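Local coordinates for protein probable TonB-dependent siderophore receptor PirA (PDB 5FR8) that probably binds iron-chelating siderophores, perhaps including ferric enterobactin, for the first step of iron uptake at the outer membrane, at residues 88-93 and 613-618; 573-578 and 606-611. All blocks are in the same frame, centred on the assembly; numbering follows the deposited sequence.

Interaction 1: 88-93 and 613-618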
loop_
_atom_site.group_PDB
_atom_site.type_symbol
_atom_site.label_atom_id
_atom_site.label_comp_id
_atom_site.label_asym_id
_atom_site.label_seq_id
_atom_site.Cartn_x
_atom_site.Cartn_y
_atom_site.Cartn_z
ATOM N N ARG A 88 -1.849 10.552 2.854
ATOM C CA ARG A 88 -2.826 11.566 3.290
ATOM C C ARG A 88 -4.017 10.996 4.028
ATOM O O ARG A 88 -5.095 11.597 4.033
ATOM C CB ARG A 88 -3.279 12.396 2.123
ATOM C CG ARG A 88 -2.185 13.354 1.680
ATOM C CD ARG A 88 -2.570 14.074 0.410
ATOM N NE ARG A 88 -1.518 14.963 -0.031
ATOM C CZ ARG A 88 -1.585 15.702 -1.126
ATOM N NH1 ARG A 88 -2.665 15.628 -1.906
ATOM N NH2 ARG A 88 -0.578 16.512 -1.428
ATOM N N GLY A 89 -3.794 9.870 4.709
ATOM C CA GLY A 89 -4.774 9.319 5.638
ATOM C C GLY A 89 -5.987 8.724 4.964
ATOM O O GLY A 89 -7.083 8.726 5.531
ATOM N N MET A 90 -5.791 8.175 3.771
ATOM C CA MET A 90 -6.907 7.619 3.008
ATOM C C MET A 90 -6.977 6.113 3.089
ATOM O O MET A 90 -7.908 5.489 2.591
ATOM C CB MET A 90 -6.827 8.087 1.567
ATOM C CG MET A 90 -7.092 9.568 1.475
ATOM S SD MET A 90 -8.181 9.930 0.129
ATOM C CE MET A 90 -9.753 9.279 0.642
ATOM N N GLY A 91 -5.991 5.528 3.733
ATOM C CA GLY A 91 -5.943 4.091 3.860
ATOM C C GLY A 91 -5.034 3.518 2.808
ATOM O O GLY A 91 -4.917 4.073 1.707
ATOM N N PRO A 92 -4.347 2.423 3.150
ATOM C CA PRO A 92 -3.500 1.748 2.188
ATOM C C PRO A 92 -4.200 1.018 1.029
ATOM O O PRO A 92 -3.528 0.737 0.032
ATOM C CB PRO A 92 -2.675 0.778 3.045
ATOM C CG PRO A 92 -3.258 0.804 4.408
ATOM C CD PRO A 92 -3.954 2.120 4.535
ATOM N N GLU A 93 -5.502 0.726 1.101
ATOM C CA GLU A 93 -6.171 0.084 -0.071
ATOM C C GLU A 93 -6.142 1.081 -1.174
ATOM O O GLU A 93 -6.396 0.721 -2.329
ATOM C CB GLU A 93 -7.648 -0.300 0.168
ATOM C CG GLU A 93 -7.901 -1.365 1.238
ATOM C CD GLU A 93 -7.373 -2.732 0.885
ATOM O OE1 GLU A 93 -7.499 -3.170 -0.285
ATOM O OE2 GLU A 93 -6.834 -3.369 1.800
ATOM N N ASN A 613 -16.002 8.670 12.267
ATOM C CA ASN A 613 -14.712 8.047 12.552
ATOM C C ASN A 613 -13.647 8.412 11.527
ATOM O O ASN A 613 -13.969 8.751 10.392
ATOM C CB ASN A 613 -14.868 6.541 12.564
ATOM C CG ASN A 613 -15.436 6.013 13.866
ATOM O OD1 ASN A 613 -15.233 6.596 14.938
ATOM N ND2 ASN A 613 -16.130 4.878 13.788
ATOM N N PRO A 614 -12.367 8.321 11.912
ATOM C CA PRO A 614 -11.328 8.559 10.929
ATOM C C PRO A 614 -11.175 7.356 9.981
ATOM O O PRO A 614 -11.517 6.233 10.341
ATOM C CB PRO A 614 -10.065 8.751 11.781
ATOM C CG PRO A 614 -10.428 8.370 13.171
ATOM C CD PRO A 614 -11.815 7.814 13.171
ATOM N N LEU A 615 -10.685 7.617 8.776
ATOM C CA LEU A 615 -10.524 6.582 7.772
ATOM C C LEU A 615 -9.398 5.649 8.176
ATOM O O LEU A 615 -9.435 4.472 7.900
ATOM C CB LEU A 615 -10.231 7.205 6.412
ATOM C CG LEU A 615 -11.403 8.016 5.841
ATOM C CD1 LEU A 615 -10.983 8.798 4.588
ATOM C CD2 LEU A 615 -12.583 7.100 5.502
ATOM N N SER A 616 -8.402 6.179 8.857
ATOM C CA SER A 616 -7.139 5.484 8.993
ATOM C C SER A 616 -6.314 6.088 10.138
ATOM O O SER A 616 -6.109 7.272 10.202
ATOM C CB SER A 616 -6.395 5.621 7.686
ATOM O OG SER A 616 -5.037 5.392 7.908
ATOM N N LEU A 617 -5.835 5.263 11.044
ATOM C CA LEU A 617 -5.141 5.749 12.217
ATOM C C LEU A 617 -3.793 6.350 11.828
ATOM O O LEU A 617 -2.892 5.635 11.460
ATOM C CB LEU A 617 -4.932 4.589 13.195
ATOM C CG LEU A 617 -6.014 4.257 14.227
ATOM C CD1 LEU A 617 -7.386 4.675 13.756
ATOM C CD2 LEU A 617 -5.998 2.767 14.557
ATOM N N VAL A 618 -3.669 7.667 11.923
ATOM C CA VAL A 618 -2.431 8.372 11.571
ATOM C C VAL A 618 -2.252 9.577 12.477
ATOM O O VAL A 618 -3.234 10.183 12.911
ATOM C CB VAL A 618 -2.438 8.917 10.140
ATOM C CG1 VAL A 618 -2.685 7.796 9.131
ATOM C CG2 VAL A 618 -3.466 10.027 9.995
#

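Interaction 2: 573-578 and 606-611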
loop_
_atom_site.group_PDB
_atom_site.type_symbol
_atom_site.label_atom_id
_atom_site.label_comp_id
_atom_site.label_asym_id
_atom_site.label_seq_id
_atom_site.Cartn_x
_atom_site.Cartn_y
_atom_site.Cartn_z
ATOM N N GLU A 573 -21.861 -1.788 0.608
ATOM C CA GLU A 573 -22.578 -0.633 0.077
ATOM C C GLU A 573 -21.685 0.585 0.050
ATOM O O GLU A 573 -20.847 0.745 0.915
ATOM C CB GLU A 573 -23.824 -0.378 0.914
ATOM C CG GLU A 573 -25.099 -0.814 0.212
ATOM C CD GLU A 573 -26.096 -1.484 1.144
ATOM O OE1 GLU A 573 -25.830 -1.557 2.370
ATOM O OE2 GLU A 573 -27.156 -1.944 0.644
ATOM N N ASN A 574 -21.826 1.428 -0.963
ATOM C CA ASN A 574 -21.038 2.641 -0.992
ATOM C C ASN A 574 -21.732 3.633 -0.068
ATOM O O ASN A 574 -22.939 3.825 -0.212
ATOM C CB ASN A 574 -20.891 3.300 -2.387
ATOM C CG ASN A 574 -21.330 2.415 -3.548
ATOM O OD1 ASN A 574 -20.507 1.889 -4.262
ATOM N ND2 ASN A 574 -22.632 2.297 -3.767
ATOM N N THR A 575 -20.974 4.240 0.865
ATOM C CA THR A 575 -21.485 5.216 1.824
ATOM C C THR A 575 -21.060 6.626 1.368
ATOM O O THR A 575 -19.946 6.797 0.820
ATOM C CB THR A 575 -20.951 4.912 3.242
ATOM O OG1 THR A 575 -21.607 5.767 4.211
ATOM C CG2 THR A 575 -19.419 5.090 3.303
ATOM N N PRO A 576 -21.933 7.641 1.579
ATOM C CA PRO A 576 -21.852 8.888 0.810
ATOM C C PRO A 576 -20.525 9.656 0.840
ATOM O O PRO A 576 -19.978 9.928 -0.242
ATOM C CB PRO A 576 -23.010 9.728 1.379
ATOM C CG PRO A 576 -24.006 8.717 1.812
ATOM C CD PRO A 576 -23.147 7.621 2.412
ATOM N N LYS A 577 -20.026 10.048 2.013
ATOM C CA LYS A 577 -18.843 10.940 2.058
ATOM C C LYS A 577 -17.895 10.797 3.224
ATOM O O LYS A 577 -18.316 10.611 4.370
ATOM C CB LYS A 577 -19.258 12.405 1.970
ATOM C CG LYS A 577 -18.781 13.043 0.674
ATOM C CD LYS A 577 -19.700 14.154 0.173
ATOM C CE LYS A 577 -19.581 14.254 -1.342
ATOM N NZ LYS A 577 -20.261 15.472 -1.856
ATOM N N ALA A 578 -16.599 10.884 2.913
ATOM C CA ALA A 578 -15.564 11.072 3.940
ATOM C C ALA A 578 -14.845 12.361 3.588
ATOM O O ALA A 578 -14.844 12.760 2.413
ATOM C CB ALA A 578 -14.587 9.900 3.977
ATOM N N SER A 606 -9.978 13.979 9.169
ATOM C CA SER A 606 -10.136 12.638 8.667
ATOM C C SER A 606 -11.399 12.108 9.285
ATOM O O SER A 606 -11.377 11.599 10.399
ATOM C CB SER A 606 -8.964 11.732 9.070
ATOM O OG SER A 606 -9.043 10.452 8.423
ATOM N N LYS A 607 -12.509 12.210 8.584
ATOM C CA LYS A 607 -13.725 11.734 9.181
ATOM C C LYS A 607 -14.725 11.322 8.122
ATOM O O LYS A 607 -14.875 11.999 7.128
ATOM C CB LYS A 607 -14.289 12.812 10.107
ATOM C CG LYS A 607 -14.631 14.091 9.381
ATOM C CD LYS A 607 -14.835 15.251 10.339
ATOM C CE LYS A 607 -15.101 16.537 9.559
ATOM N NZ LYS A 607 -15.003 17.724 10.452
ATOM N N ASP A 608 -15.364 10.172 8.333
ATOM C CA ASP A 608 -16.536 9.801 7.576
ATOM C C ASP A 608 -17.717 10.637 8.099
ATOM O O ASP A 608 -17.920 10.781 9.285
ATOM C CB ASP A 608 -16.825 8.313 7.720
ATOM C CG ASP A 608 -18.154 7.901 7.071
ATOM O OD1 ASP A 608 -18.346 8.073 5.840
ATOM O OD2 ASP A 608 -19.023 7.404 7.812
ATOM N N LYS A 609 -18.499 11.193 7.195
ATOM C CA LYS A 609 -19.544 12.115 7.589
ATOM C C LYS A 609 -20.763 11.375 8.152
ATOM O O LYS A 609 -21.754 12.003 8.488
ATOM C CB LYS A 609 -19.903 13.033 6.404
ATOM C CG LYS A 609 -19.120 14.361 6.375
ATOM C CD LYS A 609 -19.906 15.513 7.040
ATOM C CE LYS A 609 -19.386 16.909 6.652
ATOM N NZ LYS A 609 -19.048 17.052 5.193
ATOM N N GLN A 610 -20.682 10.054 8.264
ATOM C CA GLN A 610 -21.822 9.252 8.707
ATOM C C GLN A 610 -21.542 8.622 10.062
ATOM O O GLN A 610 -22.374 8.702 10.973
ATOM C CB GLN A 610 -22.125 8.135 7.697
ATOM C CG GLN A 610 -23.224 7.138 8.092
ATOM C CD GLN A 610 -24.482 7.818 8.595
ATOM O OE1 GLN A 610 -25.000 8.780 7.962
ATOM N NE2 GLN A 610 -24.976 7.355 9.761
ATOM N N THR A 611 -20.371 7.993 10.196
ATOM C CA THR A 611 -19.965 7.427 11.464
ATOM C C THR A 611 -19.309 8.439 12.409
ATOM O O THR A 611 -19.440 8.302 13.639
ATOM C CB THR A 611 -18.911 6.367 11.258
ATOM O OG1 THR A 611 -17.740 6.998 10.728
ATOM C CG2 THR A 611 -19.408 5.248 10.340
#

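Interaction 1: 88-93 and 613-618
G89, G91 and S616 meet at the carboxylate of D86. The backbone N of G89 bonds to D86 OD1, and the backbone N of G91 bonds to D86 OD2. The S616 hydroxyl, its OG anti to the backbone N (chi1 159°), also bonds to D86. No hydrogen bond runs directly from 88-93 to 613-618, so D86, from strand 84-87, bridges the two segments. The CB of S616 lies 4.0 Å from G91 N.

The carbonyl O of G89 is packed against by two side chains. L615 CB is 3.6 Å from G89 O, and S616 CB is 3.8 Å from the same oxygen. The positive phi of G89 (72°) is one that glycine adopts readily. V618 CG1 rests 4.3 Å from G89 CA.

Further along, M90 and L615 lie side by side and point the same way. The M90 chain bends at chi2 and chi3, and its CE meets L615 CD1 at 4.2 Å. Both residues also pack on Y536 of the barrel wall. About 217 Å² is buried in all. A plug loop resting on a loop between barrel strands belongs to the plugged-barrel fold of TonB-dependent receptors.

Interaction 2: 573-578 and 606-611
The antiparallel hairpin of strands 564-591 and 594-608 reaches its open end here, where A578 faces D608. The two form a non-hydrogen-bonded pair with their CA atoms 4.0 Å apart. Their CB atoms lie on the same face of the sheet. A578 CA makes a CH...O contact with K607 O at 3.4 Å.

One backbone hydrogen bond crosses between 573-578 and 606-611. K609 N donates to K577 O at 2.9 Å. K609 CB lies close to the same oxygen, 3.5 Å from K577 O. The ends of K577 and K609 then lead away from the contact.

Past D608 the second strand gives way to a turn, and this is an Asx motif. D608 OD2 accepts from T611 N at 2.8 Å, the backbone N three residues on. T611 OG1 also donates to D608 OD2, at 3.2 Å, where the carboxylate oxygen offers its anti lone pair, the one away from OD1. Q610 N gives only a weak bond to the same oxygen. D608 CG is anti to the backbone N (chi1 173°), and the bonds from T611 hold the carboxylate against the turn. T611 OG1 in turn accepts a hydrogen bond from N613 N, which carries the network into the next part of the loop.

The first strand turns a corner at P576. The T575 side chain, just before it, crosses that of D608 obliquely, and T575 CG2 is 4.1 Å from D608 OD1. Strand 525-541 pairs with 573-578 through backbone bonds, among them one between A578 and Y536.

How the interactions relate
From the N terminus, the chain first forms the plug, which contains 88-93. It then runs through most of the barrel before 613-618 returns to the plug, closing a loop of more than 500 residues. Interaction 2 falls within that span. It closes a hairpin of 27 intervening residues, almost all strand, at its open end, just before 613-618. The two contacts touch. N613 O probably accepts from D608 N at 2.9 Å, and L615 CD2 packs on A578 CB at 3.8 Å. Their centres are about 12 Å apart. Interaction 2 thus joins neighbouring barrel strands, while interaction 1 ties the loop that follows strand 594-608 to the plug.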